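Local structure of cupin 2, conserved barrel domain protein (Shewanella frigidimarina NCIMB 400, 3D82) at the interface of chains A and B. The protein binds a metal ion, nickel in this crystal, through its conserved cupin beta-barrel, although the structure alone does not show its biochemical role. Numbering follows the deposited sequence. Chains: chain A/B, Cupin 2, conserved barrel domain protein.

Contact 1: the interface of chains A and B. Residues chain A 70, 72, 77-78; chain B 2, 5-7.
At the apolar centre B:Val6 sets its CG2 methyl against a patch on the partner's cupin barrel, 3.8 Å from A:Tyr78 CD1 and 4.0 Å from A:Leu72 CD1. With CG1 anti to the backbone N (chi1 167°), this methyl is the branch left to face strands 69-73 and 76-80; a compact branched residue suits a seat where one methyl meets tyrosine, leucine and A:Ile70 CD1. A:Ile70 backs the tyrosine, its CD1 over the middle of one ring face, while the backbone N of B:Val6 lies in the ring plane at the edge. Further out, A:Ile70 CG2 packs on B:Met2 CB at 3.7 Å, the two side chains crossing at about a right angle. The ring rim borders the 3-10 helix 2-5: CE1 of A:Tyr78 is 3.4 Å from the carbonyl O of B:Met2, and its phenol OH lies beside that residue's CB and CG. Replacing A:Tyr78 by alanine would probably leave B:Val6 CG2 and B:Met2 CB without the phenol they pack against. A:Met77 and B:Ile7 lie side by side, CG 3.9 Å from CB. At the polar rim an antiparallel beta bridge pairs A:Met77 N with B:Ile7 O at 2.9 Å, and B:Ile7 N with A:Met77 O at 2.9 Å.

Contact 2: the interface of chains A and B. Residues chain A 28-31; chain B 28-31.
Two identical beta-hairpin turns meet here across the two-fold axis, A:Tyr31 against B:Tyr31, in an interface of mixed aromatic and polar character that is likely to tie the two barrels together near the axis of the deposited pair. The tyrosines slide past each other in opposite directions, with CE1 of A:Tyr31 3.3 Å from CE1 of B:Tyr31. Because the ring planes are inclined by about 50°, they meet at their rims and do not form a parallel stack. Each ring also meets a selenium-bound methyl: the selenomethionine A:Met28, its chain bent at chi3 (61°), brings CE to 3.5 Å from CE2 of B:Tyr31. The long, flexible chain slides past the ring in the opposite direction and sets CE beside the CE2-CD2 edge, displaced to one side of the ring plane. Every phenol reaches the opposite turn, where the amide ND2 of A:Asn29 donates to B:Tyr31 OH at 3.0 Å, and B:Asn29 ND2 to A:Tyr31 OH at 2.9 Å. Both bonds are nearly straight, with the oxygen close to the amide plane. Asparagine suits this position, since it tolerates the positive phi of the turn. Water 1 links A:Tyr31 OH, 2.5 Å away, to the carboxylate OD1 of B:Asp30, 2.7 Å away; water 2 does the same for B:Tyr31 and A:Asp30. Gripped by an amide and a water, each phenol is probably restrained in direction, and the turns of the two subunits are likely to be held in register.

Contact 3: the interface of chains A and B. Residues chain A 26, 28, 33, 99; chain B 53, 77, 79, 99.
Aromatic contacts come first: A:Phe33 points the edge of its ring at B:Ile99, whose CD1 lies in the ring plane 3.5 Å from CE2. The ring is clamped between two aliphatic groups, with CG2 of A:Ile99 from its own chain over the centre of one face and the CE methyl of the selenomethionine B:Met77 over the other, 4.0 Å above the plane. Bending at chi3 (-74°) folds that methyl onto the ring, a task for which an unbranched, pliable chain is well fitted. B:Val53 comes against the far end of the phenyl, its CG2 3.7 Å from CZ. Aliphatic contacts fill the remainder. The same valine methyl touches A:Met28 SE at 3.8 Å, and A:Met28 CE rests 3.9 Å from B:Ile99 CG2, its chain running roughly perpendicular to both partners. Small A:Ala26 leaves room for B:Met77 CE, 3.7 Å from its CB, with B:Val79 CG2 beside it. Near the symmetry axis the isoleucines A:Ile99 and B:Ile99 reach toward each other tip to tip, their CD1 atoms 4.0 Å apart. Flat and branched groups thus interlock into a hydrophobic core shared by both cupin barrels, which probably stabilises the pair of subunits.

Contact 1: the interface of chains A and B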
loop_
_atom_site.group_PDB
_atom_site.type_symbol
_atom_site.label_atom_id
_atom_site.label_comp_id
_atom_site.label_asym_id
_atom_site.label_seq_id
_atom_site.Cartn_x
_atom_site.Cartn_y
_atom_site.Cartn_z
ATOM N N ILE A 70 14.243 -11.412 -8.032
ATOM C CA ILE A 70 13.168 -11.707 -7.090
ATOM C C ILE A 70 11.860 -11.820 -7.883
ATOM O O ILE A 70 11.778 -11.327 -9.001
ATOM C CB ILE A 70 13.060 -10.673 -5.935
ATOM C CG1 ILE A 70 12.512 -9.322 -6.409
ATOM C CG2 ILE A 70 14.421 -10.549 -5.203
ATOM C CD1 ILE A 70 12.389 -8.300 -5.306
ATOM N N LEU A 72 7.549 -11.442 -7.190
ATOM C CA LEU A 72 6.441 -11.000 -6.333
ATOM C C LEU A 72 5.119 -11.495 -6.917
ATOM O O LEU A 72 4.873 -11.348 -8.118
ATOM C CB LEU A 72 6.383 -9.478 -6.216
ATOM C CG LEU A 72 7.379 -8.786 -5.280
ATOM C CD1 LEU A 72 8.805 -8.930 -5.797
ATOM C CD2 LEU A 72 7.018 -7.297 -5.142
HETATM N N MSE A 77 4.892 -7.444 -1.451
HETATM C CA MSE A 77 5.585 -6.182 -1.688
HETATM C C MSE A 77 7.089 -6.299 -1.468
HETATM O O MSE A 77 7.590 -7.222 -0.771
HETATM C CB MSE A 77 5.041 -5.045 -0.792
HETATM C CG MSE A 77 5.254 -5.212 0.699
HETATM SE SE MSE A 77 4.785 -3.656 1.766
HETATM C CE MSE A 77 6.316 -2.491 1.322
ATOM N N TYR A 78 7.780 -5.301 -2.003
ATOM C CA TYR A 78 9.236 -5.183 -1.895
ATOM C C TYR A 78 9.624 -3.711 -1.918
ATOM O O TYR A 78 9.046 -2.950 -2.681
ATOM C CB TYR A 78 9.913 -5.929 -3.059
ATOM C CG TYR A 78 11.388 -6.122 -2.865
ATOM C CD1 TYR A 78 11.878 -7.215 -2.140
ATOM C CD2 TYR A 78 12.306 -5.194 -3.357
ATOM C CE1 TYR A 78 13.268 -7.392 -1.941
ATOM C CE2 TYR A 78 13.701 -5.353 -3.159
ATOM C CZ TYR A 78 14.181 -6.448 -2.457
ATOM O OH TYR A 78 15.548 -6.592 -2.282
HETATM N N MSE B 2 17.994 -11.536 -1.663
HETATM C CA MSE B 2 16.977 -10.464 -1.648
HETATM C C MSE B 2 15.537 -10.975 -1.566
HETATM O O MSE B 2 14.679 -10.285 -1.011
HETATM C CB MSE B 2 17.114 -9.561 -2.875
HETATM C CG MSE B 2 18.372 -8.711 -2.872
HETATM SE SE MSE B 2 18.462 -7.612 -4.489
HETATM C CE MSE B 2 20.380 -6.960 -4.363
ATOM N N LYS B 5 13.556 -10.710 1.594
ATOM C CA LYS B 5 12.932 -9.410 1.893
ATOM C C LYS B 5 11.652 -9.137 1.092
ATOM O O LYS B 5 11.112 -8.031 1.188
ATOM C CB LYS B 5 13.959 -8.263 1.805
ATOM C CG LYS B 5 14.994 -8.368 2.944
ATOM C CD LYS B 5 16.228 -7.475 2.764
ATOM C CE LYS B 5 17.257 -7.729 3.910
ATOM N NZ LYS B 5 18.637 -7.138 3.673
ATOM N N VAL B 6 11.163 -10.133 0.331
ATOM C CA VAL B 6 9.830 -10.071 -0.302
ATOM C C VAL B 6 8.845 -10.326 0.840
ATOM O O VAL B 6 8.949 -11.343 1.518
ATOM C CB VAL B 6 9.629 -11.102 -1.448
ATOM C CG1 VAL B 6 8.161 -11.226 -1.860
ATOM C CG2 VAL B 6 10.468 -10.707 -2.640
ATOM N N ILE B 7 7.940 -9.384 1.070
ATOM C CA ILE B 7 6.955 -9.449 2.158
ATOM C C ILE B 7 5.587 -9.924 1.650
ATOM O O ILE B 7 5.012 -9.282 0.772
ATOM C CB ILE B 7 6.758 -8.068 2.847
ATOM C CG1 ILE B 7 8.089 -7.508 3.391
ATOM C CG2 ILE B 7 5.714 -8.147 3.959
ATOM C CD1 ILE B 7 8.603 -6.301 2.636
#

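Contact 2: the interface of chains A and B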
loop_
_atom_site.group_PDB
_atom_site.type_symbol
_atom_site.label_atom_id
_atom_site.label_comp_id
_atom_site.label_asym_id
_atom_site.label_seq_id
_atom_site.Cartn_x
_atom_site.Cartn_y
_atom_site.Cartn_z
HETATM N N MSE A 28 -0.274 11.234 -0.126
HETATM C CA MSE A 28 -0.034 11.217 1.322
HETATM C C MSE A 28 1.164 12.129 1.551
HETATM O O MSE A 28 2.282 11.756 1.221
HETATM C CB MSE A 28 0.291 9.796 1.793
HETATM C CG MSE A 28 0.713 9.686 3.265
HETATM SE SE MSE A 28 1.410 7.904 3.617
HETATM C CE MSE A 28 2.929 7.785 2.432
ATOM N N ASN A 29 0.933 13.293 2.145
ATOM C CA ASN A 29 1.958 14.325 2.321
ATOM C C ASN A 29 2.566 14.557 0.917
ATOM O O ASN A 29 1.809 14.703 -0.041
ATOM C CB ASN A 29 2.981 13.925 3.428
ATOM C CG ASN A 29 2.329 13.650 4.770
ATOM O OD1 ASN A 29 1.374 14.323 5.179
ATOM N ND2 ASN A 29 2.855 12.652 5.470
ATOM N N ASP A 30 3.887 14.469 0.778
ATOM C CA ASP A 30 4.592 14.635 -0.505
ATOM C C ASP A 30 4.856 13.308 -1.254
ATOM O O ASP A 30 5.765 13.230 -2.078
ATOM C CB ASP A 30 5.895 15.445 -0.292
ATOM C CG ASP A 30 6.882 14.786 0.694
ATOM O OD1 ASP A 30 6.453 13.962 1.539
ATOM O OD2 ASP A 30 8.081 15.144 0.651
ATOM N N TYR A 31 4.068 12.269 -0.964
ATOM C CA TYR A 31 4.164 10.961 -1.621
ATOM C C TYR A 31 2.940 10.716 -2.502
ATOM O O TYR A 31 1.877 11.311 -2.302
ATOM C CB TYR A 31 4.318 9.834 -0.585
ATOM C CG TYR A 31 5.699 9.732 -0.014
ATOM C CD1 TYR A 31 6.209 10.728 0.836
ATOM C CD2 TYR A 31 6.521 8.626 -0.315
ATOM C CE1 TYR A 31 7.522 10.633 1.352
ATOM C CE2 TYR A 31 7.818 8.518 0.218
ATOM C CZ TYR A 31 8.303 9.514 1.049
ATOM O OH TYR A 31 9.571 9.408 1.531
HETATM N N MSE B 28 10.126 2.613 4.080
HETATM C CA MSE B 28 10.381 3.328 2.846
HETATM C C MSE B 28 10.842 4.728 3.273
HETATM O O MSE B 28 10.028 5.526 3.759
HETATM C CB MSE B 28 9.105 3.427 2.027
HETATM C CG MSE B 28 9.175 4.341 0.807
HETATM SE SE MSE B 28 7.418 4.618 0.022
HETATM C CE MSE B 28 6.489 5.491 1.582
ATOM N N ASN B 29 12.115 5.027 3.063
ATOM C CA ASN B 29 12.700 6.286 3.518
ATOM C C ASN B 29 12.394 6.406 5.029
ATOM O O ASN B 29 12.681 5.456 5.772
ATOM C CB ASN B 29 12.227 7.474 2.657
ATOM C CG ASN B 29 12.546 7.291 1.193
ATOM O OD1 ASN B 29 13.590 6.716 0.819
ATOM N ND2 ASN B 29 11.659 7.787 0.345
ATOM N N ASP B 30 11.711 7.470 5.450
ATOM C CA ASP B 30 11.375 7.700 6.865
ATOM C C ASP B 30 9.902 7.350 7.182
ATOM O O ASP B 30 9.331 7.886 8.147
ATOM C CB ASP B 30 11.709 9.156 7.236
ATOM C CG ASP B 30 10.912 10.188 6.410
ATOM O OD1 ASP B 30 10.644 9.954 5.200
ATOM O OD2 ASP B 30 10.581 11.247 6.974
ATOM N N TYR B 31 9.309 6.448 6.385
ATOM C CA TYR B 31 7.939 5.962 6.552
ATOM C C TYR B 31 7.941 4.476 6.894
ATOM O O TYR B 31 8.893 3.729 6.565
ATOM C CB TYR B 31 7.131 6.163 5.276
ATOM C CG TYR B 31 6.678 7.589 5.051
ATOM C CD1 TYR B 31 7.602 8.613 4.744
ATOM C CD2 TYR B 31 5.329 7.926 5.131
ATOM C CE1 TYR B 31 7.177 9.935 4.527
ATOM C CE2 TYR B 31 4.902 9.248 4.922
ATOM C CZ TYR B 31 5.823 10.239 4.634
ATOM O OH TYR B 31 5.376 11.521 4.424
HETATM O O HOH W 1 10.492 11.272 2.864
HETATM O O HOH W 2 7.187 13.409 4.072
#

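Contact 3: the interface of chains A and B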
loop_
_atom_site.group_PDB
_atom_site.type_symbol
_atom_site.label_atom_id
_atom_site.label_comp_id
_atom_site.label_asym_id
_atom_site.label_seq_id
_atom_site.Cartn_x
_atom_site.Cartn_y
_atom_site.Cartn_z
ATOM N N ALA A 26 -3.690 8.482 -5.305
ATOM C CA ALA A 26 -3.773 9.145 -4.008
ATOM C C ALA A 26 -2.480 9.847 -3.680
ATOM O O ALA A 26 -1.440 9.571 -4.286
ATOM C CB ALA A 26 -4.109 8.129 -2.923
HETATM N N MSE A 28 -0.274 11.234 -0.126
HETATM C CA MSE A 28 -0.034 11.217 1.322
HETATM C C MSE A 28 1.164 12.129 1.551
HETATM O O MSE A 28 2.282 11.756 1.221
HETATM C CB MSE A 28 0.291 9.796 1.793
HETATM C CG MSE A 28 0.713 9.686 3.265
HETATM SE SE MSE A 28 1.410 7.904 3.617
HETATM C CE MSE A 28 2.929 7.785 2.432
ATOM N N PHE A 33 0.665 7.469 -4.572
ATOM C CA PHE A 33 0.321 6.051 -4.749
ATOM C C PHE A 33 -0.056 6.013 -6.216
ATOM O O PHE A 33 -0.907 6.786 -6.640
ATOM C CB PHE A 33 -0.867 5.638 -3.880
ATOM C CG PHE A 33 -0.539 5.582 -2.413
ATOM C CD1 PHE A 33 -0.315 6.752 -1.689
ATOM C CD2 PHE A 33 -0.459 4.357 -1.754
ATOM C CE1 PHE A 33 0.025 6.709 -0.340
ATOM C CE2 PHE A 33 -0.144 4.301 -0.377
ATOM C CZ PHE A 33 0.116 5.489 0.314
ATOM N N ILE A 99 4.678 3.253 -4.727
ATOM C CA ILE A 99 4.591 4.330 -3.757
ATOM C C ILE A 99 5.979 4.941 -3.654
ATOM O O ILE A 99 6.973 4.223 -3.443
ATOM C CB ILE A 99 4.109 3.858 -2.363
ATOM C CG1 ILE A 99 2.835 2.993 -2.460
ATOM C CG2 ILE A 99 3.856 5.089 -1.449
ATOM C CD1 ILE A 99 2.428 2.342 -1.135
ATOM N N VAL B 53 -2.666 6.894 5.893
ATOM C CA VAL B 53 -3.299 6.031 4.910
ATOM C C VAL B 53 -3.796 4.743 5.556
ATOM O O VAL B 53 -3.061 4.110 6.318
ATOM C CB VAL B 53 -2.317 5.719 3.737
ATOM C CG1 VAL B 53 -2.798 4.523 2.862
ATOM C CG2 VAL B 53 -2.153 6.974 2.860
HETATM N N MSE B 77 -8.800 1.891 -0.160
HETATM C CA MSE B 77 -7.977 2.738 0.707
HETATM C C MSE B 77 -8.563 4.124 0.889
HETATM O O MSE B 77 -9.426 4.566 0.109
HETATM C CB MSE B 77 -6.518 2.863 0.186
HETATM C CG MSE B 77 -6.337 3.555 -1.156
HETATM SE SE MSE B 77 -4.486 3.935 -1.634
HETATM C CE MSE B 77 -4.179 5.461 -0.352
ATOM N N VAL B 79 -7.161 8.216 2.491
ATOM C CA VAL B 79 -6.149 9.102 3.096
ATOM C C VAL B 79 -6.849 10.008 4.099
ATOM O O VAL B 79 -7.708 10.786 3.716
ATOM C CB VAL B 79 -5.404 9.984 2.074
ATOM C CG1 VAL B 79 -4.266 10.717 2.772
ATOM C CG2 VAL B 79 -4.871 9.137 0.896
ATOM N N ILE B 99 0.063 3.240 6.680
ATOM C CA ILE B 99 1.299 3.820 6.162
ATOM C C ILE B 99 1.379 5.242 6.695
ATOM O O ILE B 99 0.444 6.023 6.507
ATOM C CB ILE B 99 1.373 3.862 4.612
ATOM C CG1 ILE B 99 1.042 2.498 4.008
ATOM C CG2 ILE B 99 2.788 4.329 4.169
ATOM C CD1 ILE B 99 0.837 2.510 2.498
#

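Contacts 2 and 3 are neighbours, their C-alpha centres about 9 Å apart, and they share A:Met28 as well as strands 23-28 and 31-39; the turns of contact 2, with their aromatic and polar groups, therefore border the hydrophobic core of contact 3. Contact 1 lies further out, its C-alpha centre about 19 Å from that of contact 2 and about 20 Å from that of contact 3. Strand 76-80 serves both 1 and 3, through A:Met77 and its counterpart B:Met77. By symmetry contact 1 recurs with the chains exchanged, so N-terminal arms appear to flank a central core, consistent with, though not proof of, a dimer.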